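Local coordinates for BPT4 GENE 59 helicase assembly protein (PDB 1C1K) that loads the replicative helicase of phage T4 onto fork DNA protected by the single-stranded DNA-binding protein, and so serves viral replication, recombination and repair, at residues Asn119-Phe123 / Tyr146-Leu150; Phe158-Ile162 / Lys189-Arg194; Phe113-Ile117 / Ala204-Phe208; Met1-Arg5 / Tyr193-Ile199. All coordinates share one frame; numbering follows the deposited sequence.

Contact 1 of 4, residues Asn119-Phe123 / Tyr146-Leu150; sequences NIYYF and YIFKL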
loop_
_atom_site.group_PDB
_atom_site.type_symbol
_atom_site.label_atom_id
_atom_site.label_comp_id
_atom_site.label_asym_id
_atom_site.label_seq_id
_atom_site.Cartn_x
_atom_site.Cartn_y
_atom_site.Cartn_z
ATOM N N ASN A 119 -17.083 -0.702 -9.639
ATOM C CA ASN A 119 -16.382 -1.119 -10.841
ATOM C C ASN A 119 -16.088 -2.618 -10.837
ATOM O O ASN A 119 -16.121 -3.262 -11.888
ATOM C CB ASN A 119 -15.092 -0.313 -11.006
ATOM C CG ASN A 119 -15.358 1.116 -11.440
ATOM O OD1 ASN A 119 -14.494 1.985 -11.340
ATOM N ND2 ASN A 119 -16.564 1.363 -11.927
ATOM N N ILE A 120 -15.804 -3.179 -9.666
ATOM C CA ILE A 120 -15.530 -4.613 -9.590
ATOM C C ILE A 120 -16.811 -5.364 -9.926
ATOM O O ILE A 120 -16.781 -6.365 -10.645
ATOM C CB ILE A 120 -15.074 -5.051 -8.179
ATOM C CG1 ILE A 120 -13.715 -4.431 -7.847
ATOM C CG2 ILE A 120 -14.967 -6.577 -8.115
ATOM C CD1 ILE A 120 -13.381 -4.498 -6.376
ATOM N N TYR A 121 -17.933 -4.870 -9.406
ATOM C CA TYR A 121 -19.227 -5.495 -9.650
ATOM C C TYR A 121 -19.601 -5.493 -11.134
ATOM O O TYR A 121 -19.946 -6.531 -11.692
ATOM C CB TYR A 121 -20.319 -4.789 -8.844
ATOM C CG TYR A 121 -21.709 -5.326 -9.114
ATOM C CD1 TYR A 121 -22.214 -6.413 -8.395
ATOM C CD2 TYR A 121 -22.516 -4.756 -10.101
ATOM C CE1 TYR A 121 -23.492 -6.919 -8.656
ATOM C CE2 TYR A 121 -23.793 -5.253 -10.368
ATOM C CZ TYR A 121 -24.274 -6.331 -9.645
ATOM O OH TYR A 121 -25.545 -6.811 -9.907
ATOM N N TYR A 122 -19.527 -4.337 -11.779
ATOM C CA TYR A 122 -19.878 -4.261 -13.189
ATOM C C TYR A 122 -18.916 -5.076 -14.048
ATOM O O TYR A 122 -19.312 -5.630 -15.075
ATOM C CB TYR A 122 -19.933 -2.796 -13.635
ATOM C CG TYR A 122 -21.078 -2.053 -12.979
ATOM C CD1 TYR A 122 -20.854 -0.905 -12.226
ATOM C CD2 TYR A 122 -22.383 -2.542 -13.059
ATOM C CE1 TYR A 122 -21.898 -0.264 -11.563
ATOM C CE2 TYR A 122 -23.434 -1.911 -12.400
ATOM C CZ TYR A 122 -23.183 -0.773 -11.652
ATOM O OH TYR A 122 -24.217 -0.154 -10.986
ATOM N N PHE A 123 -17.663 -5.173 -13.620
ATOM C CA PHE A 123 -16.681 -5.960 -14.361
ATOM C C PHE A 123 -17.070 -7.437 -14.256
ATOM O O PHE A 123 -16.922 -8.207 -15.211
ATOM C CB PHE A 123 -15.279 -5.767 -13.774
ATOM C CG PHE A 123 -14.259 -6.729 -14.318
ATOM C CD1 PHE A 123 -13.611 -6.473 -15.525
ATOM C CD2 PHE A 123 -13.945 -7.898 -13.628
ATOM C CE1 PHE A 123 -12.671 -7.366 -16.030
ATOM C CE2 PHE A 123 -13.007 -8.794 -14.128
ATOM C CZ PHE A 123 -12.369 -8.528 -15.330
ATOM N N TYR A 146 -9.308 -12.697 -10.738
ATOM C CA TYR A 146 -9.789 -11.474 -11.352
ATOM C C TYR A 146 -9.440 -10.284 -10.465
ATOM O O TYR A 146 -8.989 -9.248 -10.958
ATOM C CB TYR A 146 -11.301 -11.540 -11.554
ATOM C CG TYR A 146 -11.725 -12.332 -12.769
ATOM C CD1 TYR A 146 -12.610 -13.402 -12.647
ATOM C CD2 TYR A 146 -11.268 -11.990 -14.044
ATOM C CE1 TYR A 146 -13.038 -14.115 -13.770
ATOM C CE2 TYR A 146 -11.687 -12.694 -15.172
ATOM C CZ TYR A 146 -12.572 -13.752 -15.024
ATOM O OH TYR A 146 -12.997 -14.446 -16.133
ATOM N N ILE A 147 -9.625 -10.425 -9.153
ATOM C CA ILE A 147 -9.332 -9.306 -8.266
ATOM C C ILE A 147 -7.860 -8.898 -8.327
ATOM O O ILE A 147 -7.542 -7.704 -8.297
ATOM C CB ILE A 147 -9.788 -9.600 -6.799
ATOM C CG1 ILE A 147 -9.901 -8.280 -6.024
ATOM C CG2 ILE A 147 -8.832 -10.575 -6.112
ATOM C CD1 ILE A 147 -10.979 -7.336 -6.552
ATOM N N PHE A 148 -6.956 -9.869 -8.425
ATOM C CA PHE A 148 -5.542 -9.528 -8.527
ATOM C C PHE A 148 -5.286 -8.845 -9.868
ATOM O O PHE A 148 -4.535 -7.878 -9.950
ATOM C CB PHE A 148 -4.669 -10.778 -8.420
ATOM C CG PHE A 148 -3.191 -10.504 -8.588
ATOM C CD1 PHE A 148 -2.601 -9.391 -7.994
ATOM C CD2 PHE A 148 -2.393 -11.357 -9.344
ATOM C CE1 PHE A 148 -1.241 -9.133 -8.153
ATOM C CE2 PHE A 148 -1.031 -11.106 -9.508
ATOM C CZ PHE A 148 -0.456 -9.988 -8.909
ATOM N N LYS A 149 -5.923 -9.349 -10.925
ATOM C CA LYS A 149 -5.756 -8.779 -12.260
ATOM C C LYS A 149 -6.217 -7.331 -12.288
ATOM O O LYS A 149 -5.617 -6.497 -12.970
ATOM C CB LYS A 149 -6.549 -9.590 -13.296
ATOM C CG LYS A 149 -5.846 -10.845 -13.777
ATOM C CD LYS A 149 -6.726 -11.645 -14.726
ATOM C CE LYS A 149 -6.125 -13.006 -15.041
ATOM N NZ LYS A 149 -4.714 -12.916 -15.486
ATOM N N LEU A 150 -7.282 -7.032 -11.552
ATOM C CA LEU A 150 -7.807 -5.674 -11.504
ATOM C C LEU A 150 -6.806 -4.756 -10.809
ATOM O O LEU A 150 -6.646 -3.591 -11.181
ATOM C CB LEU A 150 -9.154 -5.649 -10.782
ATOM C CG LEU A 150 -10.303 -6.294 -11.573
ATOM C CD1 LEU A 150 -11.560 -6.360 -10.714
ATOM C CD2 LEU A 150 -10.555 -5.496 -12.849
#
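Phe123 and Tyr146 form the aromatic part of this meeting between helix 109-126 and helix 146-152. The rim of the Phe123 ring is directed at the face of Tyr146 in an offset edge-to-face pair, with centroids 5.6 Å apart and planes at 72°. Phe123 CE2 makes the nearest approach, 3.6 Å from Tyr146 CD2. With its CG anti to the backbone N, Phe123 reaches across the gap between the helices.

A CH-pi contact comes from the same partner helix. Leu150 CD2 stands over the middle of one Phe123 face, 4.0 Å from the ring centroid and only 3° from the ring normal, while the other branch, CD1, reaches Phe123 CD2 and Ile120 CG1.

Purely aliphatic contact completes the set: Ile120 CD1 meets Ile147 CD1 at 3.7 Å, the two isoleucine chains crossing at a slant. Leu164 of helix 158-168 touches both isoleucines, and Phe161 also packs on Ile147.

The segment axes run 11.6 Å apart at 123°, a spacing bridged by these large side chains. Since every contact across the segments is apolar or aromatic, the helices are held here by dispersion and ring electrostatics, and shape complementarity rather than polar pairing sets their fit.

Contact 2 of 4, residues Phe158-Ile162 / Lys189-Arg194; sequences FETFI and KLKAYR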
loop_
_atom_site.group_PDB
_atom_site.type_symbol
_atom_site.label_atom_id
_atom_site.label_comp_id
_atom_site.label_asym_id
_atom_site.label_seq_id
_atom_site.Cartn_x
_atom_site.Cartn_y
_atom_site.Cartn_z
ATOM N N PHE A 158 -4.448 -0.234 -3.941
ATOM C CA PHE A 158 -3.899 -1.150 -2.952
ATOM C C PHE A 158 -4.764 -1.079 -1.702
ATOM O O PHE A 158 -5.006 -2.092 -1.051
ATOM C CB PHE A 158 -2.462 -0.757 -2.590
ATOM C CG PHE A 158 -1.414 -1.456 -3.408
ATOM C CD1 PHE A 158 -1.125 -1.031 -4.700
ATOM C CD2 PHE A 158 -0.707 -2.532 -2.885
ATOM C CE1 PHE A 158 -0.147 -1.666 -5.457
ATOM C CE2 PHE A 158 0.270 -3.173 -3.634
ATOM C CZ PHE A 158 0.552 -2.739 -4.923
ATOM N N GLU A 159 -5.234 0.119 -1.360
ATOM C CA GLU A 159 -6.063 0.277 -0.171
ATOM C C GLU A 159 -7.367 -0.506 -0.329
ATOM O O GLU A 159 -7.842 -1.127 0.623
ATOM C CB GLU A 159 -6.350 1.762 0.098
ATOM C CG GLU A 159 -5.118 2.570 0.519
ATOM C CD GLU A 159 -4.286 3.024 -0.664
ATOM O OE1 GLU A 159 -4.757 2.892 -1.813
ATOM O OE2 GLU A 159 -3.160 3.516 -0.454
ATOM N N THR A 160 -7.941 -0.478 -1.530
ATOM C CA THR A 160 -9.174 -1.210 -1.786
ATOM C C THR A 160 -8.906 -2.706 -1.664
ATOM O O THR A 160 -9.670 -3.426 -1.026
ATOM C CB THR A 160 -9.731 -0.907 -3.191
ATOM O OG1 THR A 160 -10.370 0.374 -3.174
ATOM C CG2 THR A 160 -10.748 -1.971 -3.612
ATOM N N PHE A 161 -7.814 -3.167 -2.260
ATOM C CA PHE A 161 -7.462 -4.583 -2.195
ATOM C C PHE A 161 -7.320 -5.019 -0.736
ATOM O O PHE A 161 -7.841 -6.065 -0.328
ATOM C CB PHE A 161 -6.148 -4.838 -2.941
ATOM C CG PHE A 161 -5.941 -6.278 -3.338
ATOM C CD1 PHE A 161 -5.425 -7.200 -2.427
ATOM C CD2 PHE A 161 -6.262 -6.714 -4.626
ATOM C CE1 PHE A 161 -5.231 -8.536 -2.791
ATOM C CE2 PHE A 161 -6.071 -8.048 -5.002
ATOM C CZ PHE A 161 -5.555 -8.960 -4.080
ATOM N N ILE A 162 -6.630 -4.212 0.064
ATOM C CA ILE A 162 -6.431 -4.563 1.461
ATOM C C ILE A 162 -7.723 -4.435 2.261
ATOM O O ILE A 162 -7.949 -5.183 3.208
ATOM C CB ILE A 162 -5.290 -3.721 2.079
ATOM C CG1 ILE A 162 -3.968 -4.104 1.405
ATOM C CG2 ILE A 162 -5.181 -3.985 3.580
ATOM C CD1 ILE A 162 -2.843 -3.108 1.619
ATOM N N LYS A 189 4.360 -6.488 -1.001
ATOM C CA LYS A 189 3.932 -5.111 -0.748
ATOM C C LYS A 189 2.573 -5.078 -0.061
ATOM O O LYS A 189 2.348 -4.286 0.848
ATOM C CB LYS A 189 3.848 -4.314 -2.055
ATOM C CG LYS A 189 5.064 -4.443 -2.959
ATOM C CD LYS A 189 6.192 -3.524 -2.516
ATOM C CE LYS A 189 7.205 -3.323 -3.632
ATOM N NZ LYS A 189 6.591 -3.613 -4.959
ATOM N N LEU A 190 1.661 -5.938 -0.503
ATOM C CA LEU A 190 0.330 -5.980 0.085
ATOM C C LEU A 190 0.378 -6.306 1.577
ATOM O O LEU A 190 -0.266 -5.648 2.393
ATOM C CB LEU A 190 -0.533 -7.008 -0.654
ATOM C CG LEU A 190 -1.022 -6.553 -2.031
ATOM C CD1 LEU A 190 -1.501 -7.763 -2.826
ATOM C CD2 LEU A 190 -2.152 -5.547 -1.871
ATOM N N LYS A 191 1.147 -7.325 1.939
ATOM C CA LYS A 191 1.248 -7.699 3.339
ATOM C C LYS A 191 1.959 -6.621 4.151
ATOM O O LYS A 191 1.579 -6.340 5.285
ATOM C CB LYS A 191 1.965 -9.040 3.474
ATOM C CG LYS A 191 1.142 -10.209 2.938
ATOM C CD LYS A 191 1.616 -11.541 3.521
ATOM C CE LYS A 191 2.935 -11.981 2.907
ATOM N NZ LYS A 191 2.838 -12.196 1.438
ATOM N N ALA A 192 2.988 -6.012 3.567
ATOM C CA ALA A 192 3.723 -4.965 4.270
ATOM C C ALA A 192 2.811 -3.770 4.553
ATOM O O ALA A 192 2.778 -3.254 5.671
ATOM C CB ALA A 192 4.930 -4.530 3.449
ATOM N N TYR A 193 2.064 -3.338 3.537
ATOM C CA TYR A 193 1.152 -2.206 3.684
ATOM C C TYR A 193 0.025 -2.563 4.658
ATOM O O TYR A 193 -0.424 -1.733 5.441
ATOM C CB TYR A 193 0.582 -1.830 2.315
ATOM C CG TYR A 193 -0.069 -0.455 2.212
ATOM C CD1 TYR A 193 0.179 0.552 3.160
ATOM C CD2 TYR A 193 -0.931 -0.163 1.158
ATOM C CE1 TYR A 193 -0.422 1.808 3.050
ATOM C CE2 TYR A 193 -1.535 1.088 1.040
ATOM C CZ TYR A 193 -1.279 2.065 1.985
ATOM O OH TYR A 193 -1.897 3.291 1.861
ATOM N N ARG A 194 -0.419 -3.813 4.615
ATOM C CA ARG A 194 -1.481 -4.255 5.509
ATOM C C ARG A 194 -1.063 -4.101 6.977
ATOM O O ARG A 194 -1.891 -3.823 7.840
ATOM C CB ARG A 194 -1.851 -5.716 5.195
ATOM C CG ARG A 194 -2.950 -6.309 6.078
ATOM C CD ARG A 194 -3.413 -7.681 5.562
ATOM N NE ARG A 194 -2.372 -8.701 5.670
ATOM C CZ ARG A 194 -2.541 -9.993 5.384
ATOM N NH1 ARG A 194 -3.721 -10.445 4.965
ATOM N NH2 ARG A 194 -1.527 -10.838 5.519
#
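Leu190 wedges its CD2 methyl between two phenylalanines, 3.5 Å from Phe158 CD2 and 3.7 Å from Phe161 CD1, and both aromatic side chains cross it at about a right angle. Next to it Ile162 CD1 lies 3.5 Å from Tyr193 CD2, while Ile162 CG2 rests on the aliphatic start of Arg194.

The one polar link is Tyr193 OH to Glu159 OE2, a 2.6 Å hydrogen bond donated by the tyrosine to the anti lone pair of the carboxylate. The carboxylate is almost perpendicular to the ring, at 87°, and a bend at chi2 (83°) brings it to the hydroxyl.

These contacts join two helices of the largely helical C-terminal part, 158-168 and 181-196, whose local axes pass 10.3 Å apart at 80°.

Farther out, Tyr102 OH also hydrogen-bonds to Glu159 OE2, so two tyrosines grip this buried oxygen and would probably favour the ionised acid. Ile76 and Val80 of helix 68-81 touch Tyr193, and salt bridges to Asp165 and Asp172 anchor the Arg194 guanidinium.

Contact 3 of 4, residues Phe113-Ile117 / Ala204-Phe208; sequences FEEDI and AKNVF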
loop_
_atom_site.group_PDB
_atom_site.type_symbol
_atom_site.label_atom_id
_atom_site.label_comp_id
_atom_site.label_asym_id
_atom_site.label_seq_id
_atom_site.Cartn_x
_atom_site.Cartn_y
_atom_site.Cartn_z
ATOM N N PHE A 113 -13.101 3.568 -2.294
ATOM C CA PHE A 113 -13.415 2.163 -2.018
ATOM C C PHE A 113 -14.769 1.850 -2.669
ATOM O O PHE A 113 -14.920 0.854 -3.379
ATOM C CB PHE A 113 -13.478 1.941 -0.496
ATOM C CG PHE A 113 -13.698 0.508 -0.081
ATOM C CD1 PHE A 113 -13.074 -0.544 -0.751
ATOM C CD2 PHE A 113 -14.509 0.213 1.010
ATOM C CE1 PHE A 113 -13.254 -1.873 -0.331
ATOM C CE2 PHE A 113 -14.695 -1.115 1.438
ATOM C CZ PHE A 113 -14.066 -2.151 0.766
ATOM N N GLU A 114 -15.744 2.723 -2.442
ATOM C CA GLU A 114 -17.070 2.537 -3.015
ATOM C C GLU A 114 -16.993 2.519 -4.543
ATOM O O GLU A 114 -17.607 1.676 -5.203
ATOM C CB GLU A 114 -18.005 3.651 -2.523
ATOM C CG GLU A 114 -18.578 3.357 -1.134
ATOM C CD GLU A 114 -19.051 4.589 -0.379
ATOM O OE1 GLU A 114 -19.204 5.661 -0.991
ATOM O OE2 GLU A 114 -19.274 4.477 0.843
ATOM N N GLU A 115 -16.234 3.445 -5.109
ATOM C CA GLU A 115 -16.072 3.513 -6.558
ATOM C C GLU A 115 -15.503 2.193 -7.084
ATOM O O GLU A 115 -16.023 1.606 -8.043
ATOM C CB GLU A 115 -15.125 4.662 -6.917
ATOM C CG GLU A 115 -14.847 4.813 -8.397
ATOM C CD GLU A 115 -13.795 5.868 -8.684
ATOM O OE1 GLU A 115 -13.195 6.398 -7.723
ATOM O OE2 GLU A 115 -13.571 6.166 -9.873
ATOM N N ASP A 116 -14.434 1.726 -6.444
ATOM C CA ASP A 116 -13.785 0.484 -6.845
ATOM C C ASP A 116 -14.737 -0.707 -6.747
ATOM O O ASP A 116 -14.757 -1.552 -7.641
ATOM C CB ASP A 116 -12.540 0.241 -5.987
ATOM C CG ASP A 116 -11.385 1.158 -6.365
ATOM O OD1 ASP A 116 -10.353 1.135 -5.658
ATOM O OD2 ASP A 116 -11.503 1.898 -7.369
ATOM N N ILE A 117 -15.527 -0.771 -5.676
ATOM C CA ILE A 117 -16.474 -1.871 -5.507
ATOM C C ILE A 117 -17.465 -1.892 -6.668
ATOM O O ILE A 117 -17.711 -2.940 -7.259
ATOM C CB ILE A 117 -17.240 -1.757 -4.171
ATOM C CG1 ILE A 117 -16.292 -2.049 -3.001
ATOM C CG2 ILE A 117 -18.394 -2.749 -4.136
ATOM C CD1 ILE A 117 -16.766 -1.489 -1.677
ATOM N N ALA A 204 -15.661 -2.058 6.824
ATOM C CA ALA A 204 -15.324 -2.248 5.413
ATOM C C ALA A 204 -16.341 -3.209 4.793
ATOM O O ALA A 204 -16.803 -3.006 3.668
ATOM C CB ALA A 204 -13.913 -2.812 5.284
ATOM N N LYS A 205 -16.694 -4.253 5.540
ATOM C CA LYS A 205 -17.676 -5.235 5.082
ATOM C C LYS A 205 -19.039 -4.578 4.850
ATOM O O LYS A 205 -19.685 -4.825 3.830
ATOM C CB LYS A 205 -17.829 -6.351 6.116
ATOM C CG LYS A 205 -18.670 -7.526 5.640
ATOM C CD LYS A 205 -18.695 -8.621 6.692
ATOM C CE LYS A 205 -19.347 -9.891 6.166
ATOM N NZ LYS A 205 -20.811 -9.712 5.963
ATOM N N ASN A 206 -19.471 -3.749 5.803
ATOM C CA ASN A 206 -20.751 -3.048 5.706
ATOM C C ASN A 206 -20.798 -2.200 4.440
ATOM O O ASN A 206 -21.786 -2.217 3.704
ATOM C CB ASN A 206 -20.966 -2.137 6.920
ATOM C CG ASN A 206 -21.218 -2.912 8.208
ATOM O OD1 ASN A 206 -21.442 -4.121 8.191
ATOM N ND2 ASN A 206 -21.182 -2.210 9.331
ATOM N N VAL A 207 -19.726 -1.455 4.187
ATOM C CA VAL A 207 -19.656 -0.607 2.999
ATOM C C VAL A 207 -19.755 -1.470 1.742
ATOM O O VAL A 207 -20.470 -1.131 0.798
ATOM C CB VAL A 207 -18.341 0.204 2.970
ATOM C CG1 VAL A 207 -18.226 0.977 1.664
ATOM C CG2 VAL A 207 -18.301 1.168 4.155
ATOM N N PHE A 208 -19.044 -2.592 1.741
ATOM C CA PHE A 208 -19.057 -3.513 0.613
ATOM C C PHE A 208 -20.481 -4.017 0.322
ATOM O O PHE A 208 -20.958 -3.950 -0.808
ATOM C CB PHE A 208 -18.131 -4.694 0.916
ATOM C CG PHE A 208 -18.035 -5.696 -0.193
ATOM C CD1 PHE A 208 -17.211 -5.466 -1.290
ATOM C CD2 PHE A 208 -18.748 -6.890 -0.123
ATOM C CE1 PHE A 208 -17.097 -6.413 -2.304
ATOM C CE2 PHE A 208 -18.645 -7.845 -1.127
ATOM C CZ PHE A 208 -17.816 -7.609 -2.221
#
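A mainly apolar helix-helix contact, partly buried, places the C-terminal helix 201-216 against helix 109-126: Phe113, Glu114 and Ile117 on one side meet Ala204, Val207 and Phe208 on the other. The segment axes pass 10.7 Å apart, with an angle of 48° between their chain directions.

Val207 enters between the side chains of the opposing helix. Its CG1, anti to the backbone N (chi1 175°), sits 3.9 Å from Phe113 CD2 and 3.7 Å from Glu114 CG. The Glu114 and Val207 side chains cross at about a right angle, and both CG and the carboxylate OE2 of Glu114 lie against Val207 CG1.

Phe113 brings its ring edge to the backbone of Ala204, with CE2 3.6 Å from Ala204 O and the oxygen near the ring plane. One face of the same ring is covered by Ile117 CD1 of the same helix, 3.6 Å above the plane and over the centre. Ile117 therefore works in two directions, because its CG1 also approaches Phe208 CD1 at 3.9 Å and its CD1 lies 3.8 Å from Phe208 CA.

Helix 158-168 supports both partners, Leu163 touching Phe113 and Leu164 touching Phe208, and Met1 packs on Phe113 and Val207. The chemistry implies an interface held by van der Waals packing, with the slightly electropositive ring edge of Phe113 probably adding a mild attraction to the Ala204 carbonyl.

Contact 4 of 4, residues Met1-Arg5 / Tyr193-Ile199; sequences MIKLR and YRKILNI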
loop_
_atom_site.group_PDB
_atom_site.type_symbol
_atom_site.label_atom_id
_atom_site.label_comp_id
_atom_site.label_asym_id
_atom_site.label_seq_id
_atom_site.Cartn_x
_atom_site.Cartn_y
_atom_site.Cartn_z
ATOM N N MET A 1 -12.945 3.865 9.284
ATOM C CA MET A 1 -12.827 2.539 8.613
ATOM C C MET A 1 -11.371 2.159 8.376
ATOM O O MET A 1 -10.991 0.997 8.512
ATOM C CB MET A 1 -13.568 2.563 7.273
ATOM C CG MET A 1 -13.456 1.273 6.467
ATOM S SD MET A 1 -14.333 1.345 4.874
ATOM C CE MET A 1 -13.269 2.446 3.943
ATOM N N ILE A 2 -10.550 3.143 8.030
ATOM C CA ILE A 2 -9.155 2.863 7.750
ATOM C C ILE A 2 -8.254 4.037 8.096
ATOM O O ILE A 2 -8.536 5.181 7.749
ATOM C CB ILE A 2 -8.976 2.480 6.253
ATOM C CG1 ILE A 2 -7.501 2.230 5.937
ATOM C CG2 ILE A 2 -9.557 3.574 5.359
ATOM C CD1 ILE A 2 -7.264 1.602 4.566
ATOM N N LYS A 3 -7.162 3.735 8.785
ATOM C CA LYS A 3 -6.194 4.742 9.193
ATOM C C LYS A 3 -4.797 4.157 9.080
ATOM O O LYS A 3 -4.581 2.985 9.380
ATOM C CB LYS A 3 -6.442 5.162 10.642
ATOM C CG LYS A 3 -6.995 6.558 10.793
ATOM C CD LYS A 3 -5.872 7.579 10.892
ATOM C CE LYS A 3 -5.926 8.332 12.214
ATOM N NZ LYS A 3 -4.687 8.129 13.023
ATOM N N LEU A 4 -3.857 4.977 8.632
ATOM C CA LEU A 4 -2.475 4.545 8.495
ATOM C C LEU A 4 -1.801 4.656 9.854
ATOM O O LEU A 4 -1.939 5.672 10.540
ATOM C CB LEU A 4 -1.731 5.449 7.509
ATOM C CG LEU A 4 -1.703 5.085 6.030
ATOM C CD1 LEU A 4 -1.079 3.710 5.858
ATOM C CD2 LEU A 4 -3.118 5.130 5.465
ATOM N N ARG A 5 -1.092 3.609 10.252
ATOM C CA ARG A 5 -0.366 3.645 11.511
ATOM C C ARG A 5 0.819 4.556 11.204
ATOM O O ARG A 5 1.361 4.527 10.097
ATOM C CB ARG A 5 0.102 2.241 11.899
ATOM C CG ARG A 5 -1.046 1.303 12.239
ATOM C CD ARG A 5 -0.561 -0.067 12.675
ATOM N NE ARG A 5 -1.674 -0.889 13.145
ATOM C CZ ARG A 5 -2.357 -1.732 12.375
ATOM N NH1 ARG A 5 -2.044 -1.869 11.094
ATOM N NH2 ARG A 5 -3.361 -2.436 12.885
ATOM N N TYR A 193 2.064 -3.338 3.537
ATOM C CA TYR A 193 1.152 -2.206 3.684
ATOM C C TYR A 193 0.025 -2.563 4.658
ATOM O O TYR A 193 -0.424 -1.733 5.441
ATOM C CB TYR A 193 0.582 -1.830 2.315
ATOM C CG TYR A 193 -0.069 -0.455 2.212
ATOM C CD1 TYR A 193 0.179 0.552 3.160
ATOM C CD2 TYR A 193 -0.931 -0.163 1.158
ATOM C CE1 TYR A 193 -0.422 1.808 3.050
ATOM C CE2 TYR A 193 -1.535 1.088 1.040
ATOM C CZ TYR A 193 -1.279 2.065 1.985
ATOM O OH TYR A 193 -1.897 3.291 1.861
ATOM N N ARG A 194 -0.419 -3.813 4.615
ATOM C CA ARG A 194 -1.481 -4.255 5.509
ATOM C C ARG A 194 -1.063 -4.101 6.977
ATOM O O ARG A 194 -1.891 -3.823 7.840
ATOM C CB ARG A 194 -1.851 -5.716 5.195
ATOM C CG ARG A 194 -2.950 -6.309 6.078
ATOM C CD ARG A 194 -3.413 -7.681 5.562
ATOM N NE ARG A 194 -2.372 -8.701 5.670
ATOM C CZ ARG A 194 -2.541 -9.993 5.384
ATOM N NH1 ARG A 194 -3.721 -10.445 4.965
ATOM N NH2 ARG A 194 -1.527 -10.838 5.519
ATOM N N LYS A 195 0.227 -4.275 7.256
ATOM C CA LYS A 195 0.733 -4.149 8.623
ATOM C C LYS A 195 0.610 -2.730 9.175
ATOM O O LYS A 195 0.378 -2.538 10.371
ATOM C CB LYS A 195 2.198 -4.588 8.686
ATOM C CG LYS A 195 2.385 -6.097 8.600
ATOM C CD LYS A 195 3.832 -6.501 8.810
ATOM C CE LYS A 195 3.968 -8.021 8.800
ATOM N NZ LYS A 195 4.720 -8.523 9.985
ATOM N N ILE A 196 0.767 -1.730 8.312
ATOM C CA ILE A 196 0.671 -0.354 8.783
ATOM C C ILE A 196 -0.736 0.233 8.652
ATOM O O ILE A 196 -0.993 1.343 9.109
ATOM C CB ILE A 196 1.684 0.565 8.058
ATOM C CG1 ILE A 196 1.571 0.408 6.550
ATOM C CG2 ILE A 196 3.101 0.223 8.503
ATOM C CD1 ILE A 196 2.443 1.394 5.780
ATOM N N LEU A 197 -1.650 -0.511 8.041
ATOM C CA LEU A 197 -3.018 -0.029 7.892
ATOM C C LEU A 197 -3.883 -0.553 9.025
ATOM O O LEU A 197 -3.904 -1.751 9.294
ATOM C CB LEU A 197 -3.610 -0.477 6.553
ATOM C CG LEU A 197 -3.187 0.281 5.293
ATOM C CD1 LEU A 197 -3.760 -0.422 4.072
ATOM C CD2 LEU A 197 -3.672 1.725 5.361
ATOM N N ASN A 198 -4.589 0.356 9.691
ATOM C CA ASN A 198 -5.482 0.008 10.788
ATOM C C ASN A 198 -6.873 -0.016 10.171
ATOM O O ASN A 198 -7.474 1.029 9.920
ATOM C CB ASN A 198 -5.407 1.070 11.884
ATOM C CG ASN A 198 -6.120 0.657 13.148
ATOM O OD1 ASN A 198 -5.949 1.274 14.197
ATOM N ND2 ASN A 198 -6.926 -0.393 13.059
ATOM N N ILE A 199 -7.380 -1.218 9.925
ATOM C CA ILE A 199 -8.679 -1.366 9.283
ATOM C C ILE A 199 -9.736 -2.033 10.143
ATOM O O ILE A 199 -9.482 -3.050 10.785
ATOM C CB ILE A 199 -8.536 -2.187 7.976
ATOM C CG1 ILE A 199 -7.710 -1.397 6.954
ATOM C CG2 ILE A 199 -9.917 -2.560 7.423
ATOM C CD1 ILE A 199 -7.168 -2.249 5.821
#
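Lys3 and Asn198 pair through their backbones, joining the N terminus to the short strand that follows helix 181-196. Lys3 N donates to Asn198 O at 3.0 Å. Asn198 N returns a bond to Lys3 O, 2.6 Å, and Arg5 N adds one to Ile196 O at 2.5 Å; these two lengths are unusually short and their exact values uncertain. Ile2 with Ile199 and Leu4 with Leu197 are the non-hydrogen-bonded pairs, and Ile2 CA approaches Asn198 O in a CA-H...O contact.

Arg5 also lays its side chain, extended from CG to NE, along the turn from helix to strand. This carries NH1 to Leu197 O, 2.6 Å away, in a bond that is weak because the angle at the hydrogen is only 118°. Asn198 CA lies over one face of the guanidinium, toward its rim.

Apolar packing occupies the sheet face bearing Ile2, Leu4, Leu197 and Ile199. Leu4 and Leu197 lie side by side, pointing the same way, with Leu4 CD1 and Leu197 CD2 so close that the exact placing of these methyls is doubtful. Leu4 CD1 also reaches Tyr193 CE1, and the Tyr193 ring receives Leu197 CD1 over its centre. Ile162 of helix 158-168 packs against Leu197 and Ile199.

The arrangement is a two-stranded antiparallel sheet, a small beta element in an otherwise helical two-domain fold, made by the N-terminal strand and a strand just before the last helix.

Overall arrangement
From the N terminus, strand 2-4 pairs with strand 197-199, so contact 4 closes a loop of nearly the whole chain. Contact 3 opens on helix 109-126 within that loop but closes on helix 201-216 beyond it, so the two cross; Met1 also touches Ala204. Contact 1 opens farther along helix 109-126 and closes on helix 146-152, before contact 2 opens on helix 158-168 and closes on helix 181-196. These two lie in series within both larger loops and touch between helices 146-152 and 158-168. Ile162 joins contact 2 to contact 4, and Thr160 probably hydrogen-bonds Asp116, placing helix 158-168 centrally among the C-terminal helices.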